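Local structure of alpha-catenin-like protein hmp-1 (Caenorhabditis elegans, 5H5M) at residues A[10-14]-A[37-41]; A[25-31]-A[77-81]. The protein binds beta-catenin and actin filaments in the cadherin-catenin complex of adherens junctions and is required for cell migration during body enclosure and cell-shape change during body elongation. All coordinates share one frame. Residue numbers count along the deposited sequence, not the author numbering.

Overall arrangement
This chain is the M domain of a vinculin/alpha-catenin family protein, built mainly of helices, with no strands. From the N terminus, the short helix 6-17 runs into a loop that reverses the chain into helix 27-49; contact 1 (10-14 with 37-41) closes this first turn. Contact 2 begins within that span, at 25-31, and ends at 77-81, so along the sequence the two closures cross. It joins the start of helix 27-49 to the end of helix 56-80. Helix 27-49 therefore serves both contacts, whose centres lie about 17 Å apart and whose nearest atoms are about 7 Å apart. Together they tie the first three helices of a helical bundle that helix 92-122 completes.

Contact 1 (A[10-14]-A[37-41])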
loop_
_atom_site.group_PDB
_atom_site.type_symbol
_atom_site.label_atom_id
_atom_site.label_comp_id
_atom_site.label_asym_id
_atom_site.label_seq_id
_atom_site.Cartn_x
_atom_site.Cartn_y
_atom_site.Cartn_z
ATOM N N GLU A 10 -17.173 11.566 6.093
ATOM C CA GLU A 10 -17.663 11.537 7.466
ATOM C C GLU A 10 -16.653 12.180 8.411
ATOM O O GLU A 10 -17.022 12.955 9.289
ATOM C CB GLU A 10 -17.958 10.100 7.909
ATOM C CG GLU A 10 -19.107 9.422 7.171
ATOM C CD GLU A 10 -20.478 9.912 7.614
ATOM O OE1 GLU A 10 -20.550 10.799 8.491
ATOM O OE2 GLU A 10 -21.489 9.402 7.086
ATOM N N ILE A 11 -15.377 11.860 8.215
ATOM C CA ILE A 11 -14.299 12.416 9.028
ATOM C C ILE A 11 -14.112 13.914 8.789
ATOM O O ILE A 11 -14.026 14.699 9.736
ATOM C CB ILE A 11 -12.966 11.694 8.751
ATOM C CG1 ILE A 11 -13.003 10.269 9.305
ATOM C CG2 ILE A 11 -11.805 12.457 9.356
ATOM C CD1 ILE A 11 -11.759 9.471 8.993
ATOM N N ASP A 12 -14.053 14.305 7.518
ATOM C CA ASP A 12 -13.823 15.699 7.152
ATOM C C ASP A 12 -14.920 16.630 7.672
ATOM O O ASP A 12 -14.630 17.686 8.235
ATOM C CB ASP A 12 -13.703 15.835 5.632
ATOM C CG ASP A 12 -12.420 15.228 5.091
ATOM O OD1 ASP A 12 -11.462 15.054 5.875
ATOM O OD2 ASP A 12 -12.370 14.928 3.878
ATOM N N THR A 13 -16.175 16.236 7.483
ATOM C CA THR A 13 -17.301 17.041 7.943
ATOM C C THR A 13 -17.365 17.087 9.470
ATOM O O THR A 13 -17.679 18.126 10.052
ATOM C CB THR A 13 -18.643 16.511 7.393
ATOM O OG1 THR A 13 -18.815 15.141 7.771
ATOM C CG2 THR A 13 -18.682 16.623 5.876
ATOM N N PHE A 14 -17.053 15.962 10.109
ATOM C CA PHE A 14 -17.085 15.860 11.566
ATOM C C PHE A 14 -16.186 16.900 12.223
ATOM O O PHE A 14 -16.513 17.444 13.276
ATOM C CB PHE A 14 -16.668 14.458 12.009
ATOM C CG PHE A 14 -16.695 14.252 13.495
ATOM C CD1 PHE A 14 -17.900 14.211 14.181
ATOM C CD2 PHE A 14 -15.518 14.080 14.205
ATOM C CE1 PHE A 14 -17.929 14.013 15.549
ATOM C CE2 PHE A 14 -15.539 13.878 15.577
ATOM C CZ PHE A 14 -16.747 13.845 16.250
ATOM N N HIS A 37 -22.686 10.684 14.276
ATOM C CA HIS A 37 -21.626 11.014 13.329
ATOM C C HIS A 37 -20.322 10.310 13.709
ATOM O O HIS A 37 -19.655 9.712 12.863
ATOM C CB HIS A 37 -21.424 12.533 13.282
ATOM C CG HIS A 37 -20.753 13.021 12.037
ATOM N ND1 HIS A 37 -20.897 14.314 11.577
ATOM C CD2 HIS A 37 -19.929 12.401 11.161
ATOM C CE1 HIS A 37 -20.195 14.465 10.470
ATOM N NE2 HIS A 37 -19.597 13.320 10.195
ATOM N N CYS A 38 -19.976 10.378 14.991
ATOM C CA CYS A 38 -18.774 9.729 15.504
ATOM C C CYS A 38 -18.808 8.213 15.335
ATOM O O CYS A 38 -17.800 7.597 14.985
ATOM C CB CYS A 38 -18.581 10.070 16.981
ATOM S SG CYS A 38 -17.178 9.242 17.756
ATOM N N GLU A 39 -19.966 7.612 15.594
ATOM C CA GLU A 39 -20.101 6.163 15.505
ATOM C C GLU A 39 -19.992 5.659 14.067
ATOM O O GLU A 39 -19.563 4.529 13.836
ATOM C CB GLU A 39 -21.426 5.707 16.123
ATOM C CG GLU A 39 -21.517 5.935 17.625
ATOM C CD GLU A 39 -20.391 5.263 18.393
ATOM O OE1 GLU A 39 -20.032 4.117 18.049
ATOM O OE2 GLU A 39 -19.859 5.886 19.336
ATOM N N ARG A 40 -20.373 6.494 13.104
ATOM C CA ARG A 40 -20.240 6.131 11.695
ATOM C C ARG A 40 -18.773 6.123 11.285
ATOM O O ARG A 40 -18.351 5.305 10.467
ATOM C CB ARG A 40 -21.040 7.082 10.801
ATOM C CG ARG A 40 -22.546 6.877 10.881
ATOM C CD ARG A 40 -23.278 7.588 9.752
ATOM N NE ARG A 40 -23.239 9.043 9.889
ATOM C CZ ARG A 40 -24.086 9.747 10.633
ATOM N NH1 ARG A 40 -25.042 9.134 11.319
ATOM N NH2 ARG A 40 -23.977 11.067 10.696
ATOM N N ILE A 41 -18.004 7.042 11.861
ATOM C CA ILE A 41 -16.560 7.074 11.668
ATOM C C ILE A 41 -15.924 5.819 12.263
ATOM O O ILE A 41 -15.102 5.160 11.623
ATOM C CB ILE A 41 -15.933 8.331 12.311
ATOM C CG1 ILE A 41 -16.455 9.595 11.625
ATOM C CG2 ILE A 41 -14.420 8.278 12.245
ATOM C CD1 ILE A 41 -15.901 10.876 12.203
#
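Two neighbouring antiparallel helices of a four-helix bundle in the M domain meet here. Segments 10-14 and 37-41 run at 147° with axes 9.7 Å apart, and Glu10 lies opposite Ile41 while Phe14 lies opposite His37. The central polar link is His37 NE2, which donates to Glu10 O at 2.8 Å. Glu10 O also accepts the ordinary helical bond from Phe14 N at 3.1 Å, so one backbone oxygen serves two donors, and NE2 is satisfied although His37 is buried. At the more exposed margin, the long side chains of Glu10 and Arg40 form a salt bridge, OE2 to NE at 3.3 Å, whose hydrogen bond is weak. Thr13 OG1 turns back to its own helix and bonds to Asn9 O. Asp12 and Glu39 do not touch across this seam; they form salt bridges with Arg108 and Arg70 on the other two helices.

The apolar residues face the bundle interior. Ile11 CG1 meets Ile41 CG2 at 3.8 Å. Ile11 also packs on helix 92-122, and the bulky Phe14 touches both that helix, at Val100, and helix 56-80, at Leu69 and Leu73. The Phe14 ring edge points at the His37 face in a T-shaped pair, centroids 5.2 Å apart and planes at 66°, and Phe14 CB sits 3.8 Å from the imidazole centroid, a CH-pi contact over the ring face.

Contact 2 (A[25-31]-A[77-81]); sequences YRRGTDR and LTEYE
A salt-bridge network centred on Glu81 joins the start of helix 27-49 to the end of helix 56-80, at one bundle tip. Tyr25 (phi/psi -58/131°) and Arg26 (-129/117°) are extended; a weakly bonded helix follows from about Arg27. Asp30 OD2 accepts Arg26 N at 2.9 Å, and Asp30 N donates to Arg26 O at 2.7 Å. Segment 77-81 is helical through Tyr80; Glu81 (-88/4°) leaves the helix, its side chain (chi1 m, chi2 t) carrying the carboxylate to the arginines. Tyr25 CA lies 6.8 Å from Tyr80 CA, Arg27 CA 7.1 Å from Glu81 CA and Arg31 CA 7.0 Å from Leu77 CA.

Arg27 and Arg31 extend, chi1 to chi3 t. Arg27 NH1 lies 3.0 Å from Glu81 OE1; Arg31 NH1 and Tyr25 OH donate to Glu81 OE2 at 2.7 and 2.9 Å. The Arg31 guanidinium lays a face on Leu77 CB, 3.6 Å from NH1. Tyr25 (chi1 t) lies near-parallel to Tyr80, planes at 5° but slid apart, with Tyr80 CB 3.6 Å from the Tyr25 centroid (CH-pi). Tyr80 OH bonds to Ile18 O. The arginines offset the charge of Glu81, Arg31 dividing its own with Glu35, while the neutral phenol adds a hydrogen bond.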
loop_
_atom_site.group_PDB
_atom_site.type_symbol
_atom_site.label_atom_id
_atom_site.label_comp_id
_atom_site.label_asym_id
_atom_site.label_seq_id
_atom_site.Cartn_x
_atom_site.Cartn_y
_atom_site.Cartn_z
ATOM N N TYR A 25 -25.673 25.519 20.693
ATOM C CA TYR A 25 -25.694 24.103 21.051
ATOM C C TYR A 25 -26.994 23.701 21.746
ATOM O O TYR A 25 -27.437 24.354 22.691
ATOM C CB TYR A 25 -24.503 23.754 21.946
ATOM C CG TYR A 25 -24.447 22.289 22.333
ATOM C CD1 TYR A 25 -23.768 21.366 21.542
ATOM C CD2 TYR A 25 -25.077 21.828 23.483
ATOM C CE1 TYR A 25 -23.719 20.029 21.891
ATOM C CE2 TYR A 25 -25.035 20.497 23.834
ATOM C CZ TYR A 25 -24.353 19.601 23.038
ATOM O OH TYR A 25 -24.308 18.273 23.393
ATOM N N ARG A 26 -27.596 22.619 21.263
ATOM C CA ARG A 26 -28.808 22.068 21.857
ATOM C C ARG A 26 -28.623 20.577 22.121
ATOM O O ARG A 26 -28.436 19.797 21.187
ATOM C CB ARG A 26 -30.012 22.299 20.943
ATOM C CG ARG A 26 -30.174 23.731 20.466
ATOM C CD ARG A 26 -31.060 23.796 19.235
ATOM N NE ARG A 26 -32.437 23.417 19.530
ATOM C CZ ARG A 26 -33.352 23.153 18.604
ATOM N NH1 ARG A 26 -33.032 23.215 17.319
ATOM N NH2 ARG A 26 -34.586 22.821 18.963
ATOM N N ARG A 27 -28.681 20.190 23.393
ATOM C CA ARG A 27 -28.417 18.812 23.803
ATOM C C ARG A 27 -29.280 17.787 23.068
ATOM O O ARG A 27 -28.779 16.769 22.598
ATOM C CB ARG A 27 -28.624 18.656 25.312
ATOM C CG ARG A 27 -28.540 17.213 25.779
ATOM C CD ARG A 27 -28.779 17.067 27.269
ATOM N NE ARG A 27 -28.834 15.658 27.651
ATOM C CZ ARG A 27 -27.768 14.918 27.936
ATOM N NH1 ARG A 27 -26.555 15.453 27.890
ATOM N NH2 ARG A 27 -27.913 13.643 28.270
ATOM N N GLY A 28 -30.574 18.063 22.961
ATOM C CA GLY A 28 -31.502 17.112 22.378
ATOM C C GLY A 28 -31.387 16.928 20.875
ATOM O O GLY A 28 -32.035 16.049 20.305
ATOM N N THR A 29 -30.571 17.753 20.226
ATOM C CA THR A 29 -30.396 17.649 18.781
ATOM C C THR A 29 -28.924 17.555 18.384
ATOM O O THR A 29 -28.537 16.657 17.638
ATOM C CB THR A 29 -31.040 18.844 18.042
ATOM O OG1 THR A 29 -30.648 20.069 18.672
ATOM C CG2 THR A 29 -32.558 18.735 18.067
ATOM N N ASP A 30 -28.109 18.474 18.890
ATOM C CA ASP A 30 -26.697 18.535 18.517
ATOM C C ASP A 30 -25.892 17.371 19.082
ATOM O O ASP A 30 -24.850 17.012 18.538
ATOM C CB ASP A 30 -26.078 19.858 18.975
ATOM C CG ASP A 30 -26.376 21.001 18.026
ATOM O OD1 ASP A 30 -26.296 20.790 16.797
ATOM O OD2 ASP A 30 -26.696 22.108 18.509
ATOM N N ARG A 31 -26.366 16.783 20.173
ATOM C CA ARG A 31 -25.649 15.665 20.780
ATOM C C ARG A 31 -25.914 14.310 20.100
ATOM O O ARG A 31 -24.961 13.591 19.799
ATOM C CB ARG A 31 -25.971 15.564 22.275
ATOM C CG ARG A 31 -25.238 14.433 22.965
ATOM C CD ARG A 31 -25.519 14.380 24.460
ATOM N NE ARG A 31 -24.589 13.471 25.121
ATOM C CZ ARG A 31 -23.671 13.847 26.006
ATOM N NH1 ARG A 31 -23.570 15.118 26.363
ATOM N NH2 ARG A 31 -22.862 12.947 26.542
ATOM N N LEU A 77 -18.679 17.435 24.549
ATOM C CA LEU A 77 -20.126 17.563 24.727
ATOM C C LEU A 77 -20.466 17.961 26.158
ATOM O O LEU A 77 -21.430 18.691 26.395
ATOM C CB LEU A 77 -20.838 16.258 24.363
ATOM C CG LEU A 77 -20.791 15.829 22.894
ATOM C CD1 LEU A 77 -21.495 14.491 22.697
ATOM C CD2 LEU A 77 -21.401 16.899 22.002
ATOM N N THR A 78 -19.672 17.474 27.107
ATOM C CA THR A 78 -19.846 17.834 28.510
ATOM C C THR A 78 -19.586 19.328 28.708
ATOM O O THR A 78 -20.284 19.989 29.476
ATOM C CB THR A 78 -18.911 17.016 29.431
ATOM O OG1 THR A 78 -19.216 15.622 29.305
ATOM C CG2 THR A 78 -19.083 17.428 30.882
ATOM N N GLU A 79 -18.591 19.855 27.997
ATOM C CA GLU A 79 -18.249 21.270 28.093
ATOM C C GLU A 79 -19.269 22.158 27.384
ATOM O O GLU A 79 -19.580 23.252 27.861
ATOM C CB GLU A 79 -16.851 21.530 27.526
ATOM C CG GLU A 79 -15.713 20.859 28.293
ATOM C CD GLU A 79 -15.480 21.452 29.674
ATOM O OE1 GLU A 79 -16.169 22.428 30.045
ATOM O OE2 GLU A 79 -14.592 20.944 30.392
ATOM N N TYR A 80 -19.789 21.693 26.251
ATOM C CA TYR A 80 -20.845 22.420 25.550
ATOM C C TYR A 80 -22.078 22.591 26.434
ATOM O O TYR A 80 -22.777 23.599 26.357
ATOM C CB TYR A 80 -21.240 21.705 24.257
ATOM C CG TYR A 80 -20.501 22.173 23.020
ATOM C CD1 TYR A 80 -20.612 23.485 22.577
ATOM C CD2 TYR A 80 -19.721 21.295 22.278
ATOM C CE1 TYR A 80 -19.948 23.916 21.443
ATOM C CE2 TYR A 80 -19.054 21.715 21.141
ATOM C CZ TYR A 80 -19.172 23.027 20.728
ATOM O OH TYR A 80 -18.512 23.450 19.599
ATOM N N GLU A 81 -22.332 21.600 27.280
ATOM C CA GLU A 81 -23.534 21.590 28.104
ATOM C C GLU A 81 -23.330 22.318 29.433
ATOM O O GLU A 81 -24.230 22.357 30.268
ATOM C CB GLU A 81 -23.987 20.145 28.331
ATOM C CG GLU A 81 -24.530 19.510 27.054
ATOM C CD GLU A 81 -24.607 17.995 27.100
ATOM O OE1 GLU A 81 -24.318 17.400 28.161
ATOM O OE2 GLU A 81 -24.948 17.398 26.056
#